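Local coordinates for protein 7,8-dihydro-6-hydroxymethylpterin pyrophosphokinase-dihydropteroate synthase (Plasmodium falciparum, PDB 6JWS) that probably catalyses two successive steps of folate biosynthesis, pyrophosphorylation of 6-hydroxymethyl-7,8-dihydropterin by ATP and condensation of the product with 4-aminobenzoate to 7,8-dihydropteroate, at residues B[13-17]-B[171-175]; B[110-116]-B[336-341]; B[375-379]-B[570-574]. The protein carries 1 engineered substitution. All blocks are in the same frame, centred on the assembly; numbering follows the deposited sequence.

Contact 1: B[13-17]-B[171-175]; sequences NKTNI and KTFVN
N16 and T172 exchange two backbone hydrogen bonds, which makes them a hydrogen-bonded antiparallel pair. N16 N reaches T172 O at 2.8 Å, and T172 N reaches N16 O at 2.6 Å. Both bonds are almost straight, with N-H...O angles above 170°. One step on, I17 and K171 form the non-hydrogen-bonded pair.

The side chain of N16 can be traced outward along 171-175. Its CB lies 3.8 Å from T172 CG2, a methyl on the same sheet face. CG sits beside the backbone N and anti to the carbonyl carbon (chi1 -64°), a torsion that turns the amide toward the segment following the strand of T172. At the tip, ND2 donates to V174 O over 2.8 Å, and the acceptor lies in the plane of the N16 amide. The other end of the amide, OD1, is taken by N215 ND2, so both polar atoms of this buried group are engaged and its rotation is fixed.

These pairs belong to the antiparallel sheet of the pyrophosphokinase domain, in which strand 16-24 runs between 208-214 and 163-172. The start of strand 16-24 and the end of 163-172 are thus joined where both chains turn into loops. T172 OG1 is hydrogen-bonded to L45 O, and F173 stacks on Y97.

Beyond the sheet, the K14 side chain passes across that of N175 at a slant. The extended lysine brings CB to 3.4 Å from N175 OD1, and its NZ is placed 2.8 Å from N175 O, in the plane of that carbonyl. This lysine is poorly ordered, and the bond is correspondingly less certain. On the I17 face, T15 CG2 rests 3.7 Å from K171 CG, the two side chains crossing at an angle.

Contact 2: B[110-116]-B[336-341]; sequences YETFLKN and MIPEYK
F113 and Y340 form an offset stack, their ring centroids 4.5 Å apart and their planes inclined by 17°. The overlap is displaced toward the rims: F113 CZ stands over one face of Y340, 3.5 Å from Y340 CZ, and Y340 CE1 lies over a face of F113. Y340 has CG anti to its backbone N (chi1 -175°), and its end comes nearer to the helix than its CB does.

Beside the stack, I337 CG2 fills the angle between two helix side chains. It lies 3.7 Å from L114 CD2 and 3.5 Å from Y110 OH, approaching the tyrosine at its edge rather than over a face. That hydroxyl is hydrogen-bonded to N50 ND2.

Polar links gather at the N116 end of the aromatic pair. N116 ND2 donates to K341 O over 2.8 Å, although an N-H...O angle of 137° shows the bond to be bent. One water accepts from Y340 OH in the plane of the ring and donates to F113 O and N116 OD1, so a single solvent molecule ties the phenol to the last turn of the helix. A second water donates to L114 O and accepts from K341 N at 2.6 Å. The two carbonyls at the helix end are therefore served by solvent.

Further out, a type I turn from I337 to Y340, closed by Y340 N to I337 O at 3.1 Å, sets I337 and Y340, its first and last residues, against the helix. F213 meets Y340 edge-to-face, and I349 of helix 349-364 also touches it. F113 packs on I17 and V19, and Y110 on I49 and V169. The whole is an alpha+beta layering in which helix 108-114 packs on the antiparallel sheet of the pyrophosphokinase domain, with the 336-341 loop packed along it.

Contact 3: B[375-379]-B[570-574]; sequences IYVLK and YRILF
Two folds adjoin here: strand 372-377 of the antiparallel pyrophosphokinase sheet packs against the chain entering strand 572-575, a strand of the parallel TIM barrel. The two segments run 71° apart and make no beta bridge. One backbone bond joins them, V377 N to Y570 O at 2.9 Å, with the donor tilted from the carbonyl plane.

R571 supplies the second link. Extended from CG to NE, it carries its guanidinium to K379 O, which lies near the guanidinium plane and takes NH2 at 2.8 Å and, weakly, NH1 at 3.1 Å. V377 CG1 lies over one face of the same group, 3.7 Å from NH2. V377 CG2 turns instead to Y570, beside CD1 at 3.6 Å. L573 CD2 lies 4.1 Å from both Y376 CD2 and L378 CD2.

E35 forms a salt bridge with R571 NE and accepts from Y570 OH, while S525 OG bonds NH1. The guanidinium is thus buried with its three nitrogens all partnered, and the carboxylate of E35 would probably stabilise its positive charge.

Contacts 1 and 2 are directly joined: I17 CG2 of contact 1 lies 3.7 Å from F113 CG of contact 2, and their centres are about 17 Å apart. Their segments also alternate along the chain. Contact 3 follows in sequence and touches neither, its nearest atoms being about 16 Å from contact 1 and about 10 Å from contact 2, yet it reaches the same antiparallel sheet as contact 1. The side chains of F113 and V174 are each about 13 Å from bound ATP, that of F173 about 6 Å from the calcium ion, and that of L573 about 9 Å from pteroic acid.

Contact 1: B[13-17]-B[171-175]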
ATOM      1  N   ASN B  13       5.707  -6.765 -59.020  1.00 95.02           N
ATOM      2  CA  ASN B  13       5.305  -7.293 -57.721  1.00 89.73           C
ATOM      3  C   ASN B  13       6.259  -6.780 -56.639  1.00 82.79           C
ATOM      4  O   ASN B  13       7.334  -7.335 -56.410  1.00 68.81           O
ATOM      5  CB  ASN B  13       5.024  -8.805 -57.742  1.00 93.62           C
ATOM      6  CG  ASN B  13       6.258  -9.686 -57.683  1.00 97.49           C
ATOM      7  OD1 ASN B  13       7.174  -9.548 -58.491  1.00101.71           O
ATOM      8  ND2 ASN B  13       6.283 -10.613 -56.737  1.00 91.96           N
ATOM      9  N   LYS B  14       5.827  -5.702 -55.979  1.00 76.60           N
ATOM     10  CA  LYS B  14       6.662  -4.934 -55.072  1.00 72.56           C
ATOM     11  C   LYS B  14       6.295  -5.282 -53.630  1.00 60.10           C
ATOM     12  O   LYS B  14       5.144  -5.617 -53.357  1.00 51.87           O
ATOM     13  CB  LYS B  14       6.412  -3.450 -55.348  1.00 81.18           C
ATOM     14  CG  LYS B  14       7.640  -2.555 -55.289  1.00 91.63           C
ATOM     15  CD  LYS B  14       7.310  -1.096 -55.512  1.00 94.97           C
ATOM     16  CE  LYS B  14       8.514  -0.201 -55.309  1.00100.26           C
ATOM     17  NZ  LYS B  14       8.113   1.213 -55.136  1.00105.51           N
ATOM     18  N   THR B  15       7.277  -5.197 -52.717  1.00 54.69           N
ATOM     19  CA  THR B  15       7.039  -5.394 -51.287  1.00 48.42           C
ATOM     20  C   THR B  15       7.592  -4.221 -50.472  1.00 41.24           C
ATOM     21  O   THR B  15       8.806  -4.043 -50.374  1.00 36.16           O
ATOM     22  CB  THR B  15       7.552  -6.762 -50.819  1.00 49.15           C
ATOM     23  OG1 THR B  15       6.777  -7.751 -51.500  1.00 51.80           O
ATOM     24  CG2 THR B  15       7.402  -6.968 -49.330  1.00 51.52           C
ATOM     25  N   ASN B  16       6.681  -3.440 -49.868  1.00 37.25           N
ATOM     26  CA  ASN B  16       7.044  -2.197 -49.193  1.00 35.90           C
ATOM     27  C   ASN B  16       6.622  -2.226 -47.718  1.00 34.66           C
ATOM     28  O   ASN B  16       5.706  -2.962 -47.347  1.00 30.87           O
ATOM     29  CB  ASN B  16       6.452  -0.977 -49.911  1.00 35.54           C
ATOM     30  CG  ASN B  16       6.982  -0.783 -51.323  1.00 36.25           C
ATOM     31  OD1 ASN B  16       8.194  -0.726 -51.535  1.00 31.20           O
ATOM     32  ND2 ASN B  16       6.083  -0.677 -52.293  1.00 31.87           N
ATOM     33  N   ILE B  17       7.287  -1.383 -46.901  1.00 30.94           N
ATOM     34  CA  ILE B  17       6.955  -1.175 -45.496  1.00 29.21           C
ATOM     35  C   ILE B  17       6.343   0.212 -45.280  1.00 27.68           C
ATOM     36  O   ILE B  17       7.025   1.225 -45.413  1.00 28.56           O
ATOM     37  CB  ILE B  17       8.190  -1.373 -44.587  1.00 27.50           C
ATOM     38  CG1 ILE B  17       8.940  -2.674 -44.876  1.00 25.34           C
ATOM     39  CG2 ILE B  17       7.771  -1.280 -43.123  1.00 26.46           C
ATOM     40  CD1 ILE B  17       8.145  -3.913 -44.520  1.00 25.44           C
ATOM     41  N   LYS B 171       3.350  -4.621 -44.100  1.00 28.81           N
ATOM     42  CA  LYS B 171       4.106  -5.063 -45.267  1.00 29.62           C
ATOM     43  C   LYS B 171       3.121  -5.055 -46.433  1.00 30.61           C
ATOM     44  O   LYS B 171       2.137  -5.798 -46.408  1.00 27.50           O
ATOM     45  CB  LYS B 171       4.764  -6.415 -44.991  1.00 27.89           C
ATOM     46  CG  LYS B 171       5.558  -7.067 -46.120  1.00 29.76           C
ATOM     47  CD  LYS B 171       5.702  -8.594 -45.906  1.00 30.17           C
ATOM     48  CE  LYS B 171       6.988  -9.066 -45.242  1.00 30.18           C
ATOM     49  NZ  LYS B 171       6.828 -10.387 -44.574  1.00 26.41           N
ATOM     50  N   THR B 172       3.354  -4.142 -47.394  1.00 30.36           N
ATOM     51  CA  THR B 172       2.344  -3.775 -48.381  1.00 31.84           C
ATOM     52  C   THR B 172       2.796  -4.108 -49.803  1.00 31.52           C
ATOM     53  O   THR B 172       3.986  -4.113 -50.116  1.00 31.11           O
ATOM     54  CB  THR B 172       1.880  -2.321 -48.202  1.00 31.41           C
ATOM     55  OG1 THR B 172       0.623  -2.196 -48.862  1.00 31.73           O
ATOM     56  CG2 THR B 172       2.845  -1.285 -48.738  1.00 32.11           C
ATOM     57  N   PHE B 173       1.808  -4.388 -50.656  1.00 35.34           N
ATOM     58  CA  PHE B 173       2.050  -4.741 -52.053  1.00 36.84           C
ATOM     59  C   PHE B 173       1.805  -3.515 -52.933  1.00 38.96           C
ATOM     60  O   PHE B 173       2.092  -3.535 -54.132  1.00 41.42           O
ATOM     61  CB  PHE B 173       1.191  -5.945 -52.476  1.00 29.33           C
ATOM     62  CG  PHE B 173      -0.209  -5.951 -51.916  1.00 28.75           C
ATOM     63  CD1 PHE B 173      -1.121  -4.958 -52.259  1.00 28.69           C
ATOM     64  CD2 PHE B 173      -0.614  -6.934 -51.017  1.00 26.49           C
ATOM     65  CE1 PHE B 173      -2.403  -4.952 -51.726  1.00 28.08           C
ATOM     66  CE2 PHE B 173      -1.899  -6.929 -50.486  1.00 25.33           C
ATOM     67  CZ  PHE B 173      -2.798  -5.944 -50.846  1.00 26.98           C
ATOM     68  N   VAL B 174       1.259  -2.455 -52.321  1.00 38.46           N
ATOM     69  CA  VAL B 174       1.010  -1.198 -53.004  1.00 37.32           C
ATOM     70  C   VAL B 174       2.353  -0.575 -53.368  1.00 37.38           C
ATOM     71  O   VAL B 174       3.319  -0.718 -52.624  1.00 38.28           O
ATOM     72  CB  VAL B 174       0.112  -0.276 -52.162  1.00 36.32           C
ATOM     73  CG1 VAL B 174      -0.042   1.093 -52.796  1.00 37.20           C
ATOM     74  CG2 VAL B 174      -1.254  -0.908 -51.953  1.00 36.40           C
ATOM     75  N   ASN B 175       2.414   0.074 -54.540  1.00 38.79           N
ATOM     76  CA  ASN B 175       3.682   0.482 -55.129  1.00 39.86           C
ATOM     77  C   ASN B 175       4.239   1.758 -54.501  1.00 37.88           C
ATOM     78  O   ASN B 175       5.455   1.956 -54.520  1.00 36.78           O
ATOM     79  CB  ASN B 175       3.603   0.639 -56.648  1.00 45.18           C
ATOM     80  CG  ASN B 175       3.387  -0.674 -57.370  1.00 49.84           C
ATOM     81  OD1 ASN B 175       3.952  -1.707 -57.008  1.00 51.06           O
ATOM     82  ND2 ASN B 175       2.564  -0.638 -58.402  1.00 52.18           N
TER

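Contact 2: B[110-116]-B[336-341]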
ATOM      1  N   TYR B 110      10.993  -5.900 -43.278  1.00 32.20           N
ATOM      2  CA  TYR B 110      10.817  -5.146 -42.048  1.00 30.97           C
ATOM      3  C   TYR B 110      12.181  -4.875 -41.433  1.00 28.70           C
ATOM      4  O   TYR B 110      12.441  -3.755 -41.015  1.00 26.00           O
ATOM      5  CB  TYR B 110       9.921  -5.888 -41.051  1.00 32.25           C
ATOM      6  CG  TYR B 110       9.600  -5.160 -39.764  1.00 34.96           C
ATOM      7  CD1 TYR B 110       9.230  -3.823 -39.760  1.00 35.10           C
ATOM      8  CD2 TYR B 110       9.616  -5.822 -38.543  1.00 33.94           C
ATOM      9  CE1 TYR B 110       8.903  -3.162 -38.586  1.00 35.72           C
ATOM     10  CE2 TYR B 110       9.279  -5.179 -37.363  1.00 31.73           C
ATOM     11  CZ  TYR B 110       8.925  -3.844 -37.381  1.00 33.56           C
ATOM     12  OH  TYR B 110       8.596  -3.196 -36.222  1.00 34.30           O
ATOM     13  N   GLU B 111      13.029  -5.909 -41.387  1.00 30.82           N
ATOM     14  CA  GLU B 111      14.370  -5.828 -40.821  1.00 36.03           C
ATOM     15  C   GLU B 111      15.140  -4.715 -41.538  1.00 36.79           C
ATOM     16  O   GLU B 111      15.804  -3.890 -40.908  1.00 34.07           O
ATOM     17  CB  GLU B 111      15.031  -7.212 -40.892  1.00 42.21           C
ATOM     18  CG  GLU B 111      16.554  -7.198 -41.021  1.00 56.59           C
ATOM     19  CD  GLU B 111      17.176  -8.010 -42.162  1.00 63.99           C
ATOM     20  OE1 GLU B 111      17.155  -7.530 -43.331  1.00 58.96           O
ATOM     21  OE2 GLU B 111      17.699  -9.119 -41.886  1.00 64.76           O
ATOM     22  N   THR B 112      14.983  -4.687 -42.867  1.00 36.79           N
ATOM     23  CA  THR B 112      15.654  -3.750 -43.748  1.00 36.44           C
ATOM     24  C   THR B 112      15.184  -2.335 -43.423  1.00 33.94           C
ATOM     25  O   THR B 112      15.996  -1.429 -43.278  1.00 30.71           O
ATOM     26  CB  THR B 112      15.428  -4.172 -45.207  1.00 39.95           C
ATOM     27  OG1 THR B 112      16.243  -5.328 -45.403  1.00 45.12           O
ATOM     28  CG2 THR B 112      15.799  -3.109 -46.220  1.00 42.08           C
ATOM     29  N   PHE B 113      13.860  -2.166 -43.308  1.00 31.76           N
ATOM     30  CA  PHE B 113      13.276  -0.879 -42.983  1.00 30.80           C
ATOM     31  C   PHE B 113      13.814  -0.357 -41.648  1.00 32.79           C
ATOM     32  O   PHE B 113      14.171   0.812 -41.574  1.00 34.18           O
ATOM     33  CB  PHE B 113      11.753  -0.922 -43.100  1.00 28.20           C
ATOM     34  CG  PHE B 113      11.051   0.185 -42.354  1.00 27.67           C
ATOM     35  CD1 PHE B 113      10.731   1.378 -42.988  1.00 26.37           C
ATOM     36  CD2 PHE B 113      10.708   0.032 -41.015  1.00 24.95           C
ATOM     37  CE1 PHE B 113      10.078   2.393 -42.299  1.00 27.14           C
ATOM     38  CE2 PHE B 113      10.068   1.049 -40.320  1.00 25.95           C
ATOM     39  CZ  PHE B 113       9.749   2.231 -40.964  1.00 27.25           C
ATOM     40  N   LEU B 114      13.919  -1.225 -40.625  1.00 34.27           N
ATOM     41  CA  LEU B 114      14.329  -0.837 -39.277  1.00 36.25           C
ATOM     42  C   LEU B 114      15.787  -0.383 -39.220  1.00 36.41           C
ATOM     43  O   LEU B 114      16.108   0.575 -38.524  1.00 37.58           O
ATOM     44  CB  LEU B 114      14.089  -1.982 -38.286  1.00 32.80           C
ATOM     45  CG  LEU B 114      12.631  -2.291 -37.944  1.00 34.34           C
ATOM     46  CD1 LEU B 114      12.556  -3.489 -37.001  1.00 32.78           C
ATOM     47  CD2 LEU B 114      11.939  -1.079 -37.329  1.00 30.80           C
ATOM     48  N   LYS B 115      16.685  -1.108 -39.889  1.00 41.62           N
ATOM     49  CA  LYS B 115      18.003  -0.558 -40.161  1.00 48.42           C
ATOM     50  C   LYS B 115      17.764   0.489 -41.246  1.00 50.42           C
ATOM     51  O   LYS B 115      16.619   0.864 -41.488  1.00 58.67           O
ATOM     52  CB  LYS B 115      18.972  -1.656 -40.613  1.00 51.58           C
ATOM     53  CG  LYS B 115      19.083  -2.895 -39.724  1.00 59.29           C
ATOM     54  CD  LYS B 115      20.117  -3.886 -40.267  1.00 66.52           C
ATOM     55  CE  LYS B 115      20.418  -5.069 -39.368  1.00 65.74           C
ATOM     56  NZ  LYS B 115      20.079  -6.353 -40.031  1.00 66.08           N
ATOM     57  N   ASN B 116      18.794   0.960 -41.936  1.00 48.01           N
ATOM     58  CA  ASN B 116      18.417   1.724 -43.116  1.00 53.85           C
ATOM     59  C   ASN B 116      19.003   1.077 -44.364  1.00 54.50           C
ATOM     60  O   ASN B 116      19.728   1.722 -45.112  1.00 57.77           O
ATOM     61  CB  ASN B 116      18.600   3.235 -42.940  1.00 51.60           C
ATOM     62  CG  ASN B 116      17.363   3.897 -42.366  1.00 51.95           C
ATOM     63  OD1 ASN B 116      16.398   4.164 -43.082  1.00 50.97           O
ATOM     64  ND2 ASN B 116      17.386   4.179 -41.073  1.00 45.87           N
ATOM     65  N   MET B 336       6.392   0.453 -30.939  1.00 20.05           N
ATOM     66  CA  MET B 336       6.646  -0.423 -32.082  1.00 20.44           C
ATOM     67  C   MET B 336       8.114  -0.366 -32.487  1.00 20.08           C
ATOM     68  O   MET B 336       8.738  -1.409 -32.612  1.00 19.73           O
ATOM     69  CB  MET B 336       5.805  -0.074 -33.322  1.00 19.60           C
ATOM     70  CG  MET B 336       4.323   0.123 -33.046  1.00 19.27           C
ATOM     71  SD  MET B 336       3.388   0.113 -34.603  1.00 21.69           S
ATOM     72  CE  MET B 336       4.195   1.449 -35.489  1.00 18.73           C
ATOM     73  N   ILE B 337       8.655   0.847 -32.690  1.00 20.86           N
ATOM     74  CA  ILE B 337       9.923   0.997 -33.393  1.00 20.86           C
ATOM     75  C   ILE B 337      10.784   2.036 -32.687  1.00 21.55           C
ATOM     76  O   ILE B 337      11.223   3.013 -33.293  1.00 21.13           O
ATOM     77  CB  ILE B 337       9.692   1.351 -34.880  1.00 20.97           C
ATOM     78  CG1 ILE B 337       8.963   2.691 -35.042  1.00 19.90           C
ATOM     79  CG2 ILE B 337       8.980   0.210 -35.601  1.00 19.03           C
ATOM     80  CD1 ILE B 337       8.607   3.046 -36.481  1.00 19.68           C
ATOM     81  N   PRO B 338      11.099   1.820 -31.393  1.00 22.67           N
ATOM     82  CA  PRO B 338      11.829   2.812 -30.601  1.00 22.99           C
ATOM     83  C   PRO B 338      13.202   3.166 -31.179  1.00 25.00           C
ATOM     84  O   PRO B 338      13.671   4.299 -31.018  1.00 25.93           O
ATOM     85  CB  PRO B 338      12.002   2.136 -29.226  1.00 22.43           C
ATOM     86  CG  PRO B 338      11.792   0.646 -29.489  1.00 21.42           C
ATOM     87  CD  PRO B 338      10.816   0.581 -30.643  1.00 21.38           C
ATOM     88  N   GLU B 339      13.825   2.217 -31.885  1.00 25.91           N
ATOM     89  CA  GLU B 339      15.193   2.421 -32.342  1.00 29.36           C
ATOM     90  C   GLU B 339      15.242   2.997 -33.754  1.00 27.05           C
ATOM     91  O   GLU B 339      16.327   3.284 -34.248  1.00 29.59           O
ATOM     92  CB  GLU B 339      16.036   1.153 -32.185  1.00 32.81           C
ATOM     93  CG  GLU B 339      16.252   0.764 -30.732  1.00 41.01           C
ATOM     94  CD  GLU B 339      16.770   1.876 -29.822  1.00 50.58           C
ATOM     95  OE1 GLU B 339      17.725   2.593 -30.231  1.00 53.73           O
ATOM     96  OE2 GLU B 339      16.218   2.033 -28.700  1.00 53.54           O
ATOM     97  N   TYR B 340      14.081   3.178 -34.396  1.00 27.72           N
ATOM     98  CA  TYR B 340      14.031   3.673 -35.767  1.00 27.70           C
ATOM     99  C   TYR B 340      14.539   5.115 -35.833  1.00 29.48           C
ATOM    100  O   TYR B 340      14.178   5.955 -34.998  1.00 27.27           O
ATOM    101  CB  TYR B 340      12.604   3.615 -36.316  1.00 25.69           C
ATOM    102  CG  TYR B 340      12.469   3.996 -37.772  1.00 27.12           C
ATOM    103  CD1 TYR B 340      13.104   3.256 -38.762  1.00 26.30           C
ATOM    104  CD2 TYR B 340      11.701   5.085 -38.172  1.00 26.50           C
ATOM    105  CE1 TYR B 340      12.985   3.590 -40.101  1.00 26.24           C
ATOM    106  CE2 TYR B 340      11.568   5.429 -39.510  1.00 25.43           C
ATOM    107  CZ  TYR B 340      12.223   4.682 -40.475  1.00 26.33           C
ATOM    108  OH  TYR B 340      12.110   4.973 -41.801  1.00 27.73           O
ATOM    109  N   LYS B 341      15.386   5.383 -36.835  1.00 31.01           N
ATOM    110  CA  LYS B 341      15.757   6.741 -37.208  1.00 33.12           C
ATOM    111  C   LYS B 341      15.613   6.944 -38.716  1.00 32.63           C
ATOM    112  O   LYS B 341      16.271   6.278 -39.509  1.00 32.09           O
ATOM    113  CB  LYS B 341      17.175   7.110 -36.757  1.00 35.88           C
ATOM    114  CG  LYS B 341      17.485   8.596 -36.909  1.00 41.34           C
ATOM    115  CD  LYS B 341      18.911   9.006 -36.577  1.00 45.81           C
ATOM    116  CE  LYS B 341      19.161  10.485 -36.817  1.00 47.46           C
ATOM    117  NZ  LYS B 341      18.822  10.890 -38.208  1.00 51.19           N
TER
HETATM  118  O   HOH W   1      13.712   2.957 -43.484  1.00 36.58           O
HETATM  119  O   HOH W   2      16.764   3.484 -37.883  1.00 28.84           O

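Contact 3: B[375-379]-B[570-574]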
ATOM      1  N   ILE B 375      -4.261   1.919 -23.189  1.00 15.01           N
ATOM      2  CA  ILE B 375      -5.468   1.108 -23.120  1.00 14.61           C
ATOM      3  C   ILE B 375      -5.135  -0.344 -23.471  1.00 14.63           C
ATOM      4  O   ILE B 375      -4.356  -0.591 -24.386  1.00 13.15           O
ATOM      5  CB  ILE B 375      -6.510   1.690 -24.094  1.00 14.29           C
ATOM      6  CG1 ILE B 375      -7.129   2.986 -23.556  1.00 14.87           C
ATOM      7  CG2 ILE B 375      -7.574   0.658 -24.446  1.00 13.78           C
ATOM      8  CD1 ILE B 375      -7.852   3.792 -24.629  1.00 13.58           C
ATOM      9  N   TYR B 376      -5.795  -1.299 -22.788  1.00 14.58           N
ATOM     10  CA  TYR B 376      -5.792  -2.689 -23.242  1.00 14.23           C
ATOM     11  C   TYR B 376      -7.237  -3.144 -23.464  1.00 14.23           C
ATOM     12  O   TYR B 376      -8.158  -2.497 -22.959  1.00 13.56           O
ATOM     13  CB  TYR B 376      -5.023  -3.599 -22.269  1.00 12.93           C
ATOM     14  CG  TYR B 376      -5.728  -3.845 -20.958  1.00 12.97           C
ATOM     15  CD1 TYR B 376      -5.665  -2.905 -19.943  1.00 12.76           C
ATOM     16  CD2 TYR B 376      -6.468  -5.000 -20.717  1.00 12.78           C
ATOM     17  CE1 TYR B 376      -6.275  -3.107 -18.718  1.00 12.35           C
ATOM     18  CE2 TYR B 376      -7.103  -5.211 -19.495  1.00 12.77           C
ATOM     19  CZ  TYR B 376      -7.000  -4.262 -18.486  1.00 12.79           C
ATOM     20  OH  TYR B 376      -7.602  -4.397 -17.262  1.00 11.86           O
ATOM     21  N   VAL B 377      -7.434  -4.262 -24.194  1.00 13.33           N
ATOM     22  CA  VAL B 377      -8.798  -4.714 -24.478  1.00 13.58           C
ATOM     23  C   VAL B 377      -8.982  -6.182 -24.077  1.00 13.88           C
ATOM     24  O   VAL B 377      -8.200  -7.051 -24.471  1.00 13.97           O
ATOM     25  CB  VAL B 377      -9.206  -4.455 -25.945  1.00 13.02           C
ATOM     26  CG1 VAL B 377     -10.599  -4.986 -26.263  1.00 12.24           C
ATOM     27  CG2 VAL B 377      -9.133  -2.977 -26.291  1.00 12.90           C
ATOM     28  N   LEU B 378     -10.000  -6.450 -23.258  1.00 14.29           N
ATOM     29  CA  LEU B 378     -10.297  -7.813 -22.839  1.00 15.59           C
ATOM     30  C   LEU B 378     -11.271  -8.467 -23.810  1.00 17.15           C
ATOM     31  O   LEU B 378     -11.131  -9.642 -24.149  1.00 17.89           O
ATOM     32  CB  LEU B 378     -10.899  -7.789 -21.432  1.00 14.90           C
ATOM     33  CG  LEU B 378      -9.911  -7.478 -20.313  1.00 14.33           C
ATOM     34  CD1 LEU B 378     -10.631  -7.303 -18.985  1.00 13.36           C
ATOM     35  CD2 LEU B 378      -8.850  -8.573 -20.227  1.00 14.16           C
ATOM     36  N   LYS B 379     -12.302  -7.714 -24.199  1.00 18.63           N
ATOM     37  CA  LYS B 379     -13.332  -8.263 -25.064  1.00 20.02           C
ATOM     38  C   LYS B 379     -13.569  -7.302 -26.227  1.00 20.42           C
ATOM     39  O   LYS B 379     -12.965  -7.453 -27.291  1.00 20.12           O
ATOM     40  CB  LYS B 379     -14.581  -8.615 -24.244  1.00 20.32           C
ATOM     41  CG  LYS B 379     -15.686  -9.328 -25.016  1.00 21.41           C
ATOM     42  CD  LYS B 379     -17.008  -9.452 -24.253  1.00 22.60           C
ATOM     43  CE  LYS B 379     -18.162  -9.827 -25.168  1.00 24.34           C
ATOM     44  NZ  LYS B 379     -19.311 -10.411 -24.432  1.00 26.31           N
ATOM     45  N   TYR B 570      -2.444  -4.418 -27.819  1.00 10.62           N
ATOM     46  CA  TYR B 570      -3.273  -4.073 -26.674  1.00 10.76           C
ATOM     47  C   TYR B 570      -4.173  -5.248 -26.269  1.00 11.73           C
ATOM     48  O   TYR B 570      -4.939  -5.139 -25.315  1.00 12.32           O
ATOM     49  CB  TYR B 570      -4.086  -2.811 -26.988  1.00 11.00           C
ATOM     50  CG  TYR B 570      -4.898  -2.904 -28.253  1.00 11.14           C
ATOM     51  CD1 TYR B 570      -6.146  -3.494 -28.242  1.00 11.49           C
ATOM     52  CD2 TYR B 570      -4.398  -2.459 -29.467  1.00 11.37           C
ATOM     53  CE1 TYR B 570      -6.895  -3.641 -29.394  1.00 11.63           C
ATOM     54  CE2 TYR B 570      -5.138  -2.588 -30.629  1.00 11.93           C
ATOM     55  CZ  TYR B 570      -6.393  -3.170 -30.587  1.00 12.07           C
ATOM     56  OH  TYR B 570      -7.139  -3.328 -31.720  1.00 13.25           O
ATOM     57  N   ARG B 571      -4.062  -6.394 -26.962  1.00 11.75           N
ATOM     58  CA  ARG B 571      -4.906  -7.542 -26.642  1.00 11.73           C
ATOM     59  C   ARG B 571      -4.099  -8.675 -25.998  1.00 10.97           C
ATOM     60  O   ARG B 571      -4.621  -9.772 -25.821  1.00 10.96           O
ATOM     61  CB  ARG B 571      -5.643  -8.066 -27.884  1.00 11.59           C
ATOM     62  CG  ARG B 571      -6.901  -7.282 -28.235  1.00 12.45           C
ATOM     63  CD  ARG B 571      -7.675  -7.918 -29.382  1.00 12.11           C
ATOM     64  NE  ARG B 571      -8.947  -7.263 -29.637  1.00 12.29           N
ATOM     65  CZ  ARG B 571     -10.087  -7.526 -29.004  1.00 12.43           C
ATOM     66  NH1 ARG B 571     -10.110  -8.440 -28.036  1.00 12.66           N
ATOM     67  NH2 ARG B 571     -11.190  -6.872 -29.333  1.00 11.07           N
ATOM     68  N   ILE B 572      -2.848  -8.410 -25.626  1.00 10.25           N
ATOM     69  CA  ILE B 572      -1.965  -9.453 -25.116  1.00  9.75           C
ATOM     70  C   ILE B 572      -1.652  -9.145 -23.657  1.00  9.74           C
ATOM     71  O   ILE B 572      -1.162  -8.064 -23.358  1.00  9.48           O
ATOM     72  CB  ILE B 572      -0.668  -9.494 -25.951  1.00  9.30           C
ATOM     73  CG1 ILE B 572      -0.982  -9.786 -27.424  1.00  9.18           C
ATOM     74  CG2 ILE B 572       0.335 -10.481 -25.368  1.00  8.55           C
ATOM     75  CD1 ILE B 572       0.164  -9.535 -28.367  1.00  8.86           C
ATOM     76  N   LEU B 573      -1.912 -10.104 -22.763  1.00 10.25           N
ATOM     77  CA  LEU B 573      -1.670  -9.920 -21.342  1.00 10.44           C
ATOM     78  C   LEU B 573      -0.558 -10.862 -20.903  1.00 11.15           C
ATOM     79  O   LEU B 573      -0.371 -11.916 -21.521  1.00 10.79           O
ATOM     80  CB  LEU B 573      -2.982 -10.195 -20.617  1.00 10.93           C
ATOM     81  CG  LEU B 573      -4.131  -9.295 -21.086  1.00 11.81           C
ATOM     82  CD1 LEU B 573      -5.177 -10.105 -21.820  1.00 12.80           C
ATOM     83  CD2 LEU B 573      -4.763  -8.597 -19.901  1.00 12.68           C
ATOM     84  N   PHE B 574       0.201 -10.436 -19.882  1.00 11.52           N
ATOM     85  CA  PHE B 574       1.351 -11.167 -19.376  1.00 11.91           C
ATOM     86  C   PHE B 574       0.991 -11.830 -18.060  1.00 10.52           C
ATOM     87  O   PHE B 574       0.273 -11.244 -17.244  1.00  9.40           O
ATOM     88  CB  PHE B 574       2.509 -10.224 -19.036  1.00 15.22           C
ATOM     89  CG  PHE B 574       3.210  -9.589 -20.210  1.00 19.24           C
ATOM     90  CD1 PHE B 574       2.506  -8.875 -21.164  1.00 24.24           C
ATOM     91  CD2 PHE B 574       4.586  -9.606 -20.310  1.00 20.62           C
ATOM     92  CE1 PHE B 574       3.176  -8.282 -22.228  1.00 30.74           C
ATOM     93  CE2 PHE B 574       5.254  -9.042 -21.386  1.00 20.76           C
ATOM     94  CZ  PHE B 574       4.547  -8.390 -22.352  1.00 24.56           C
TER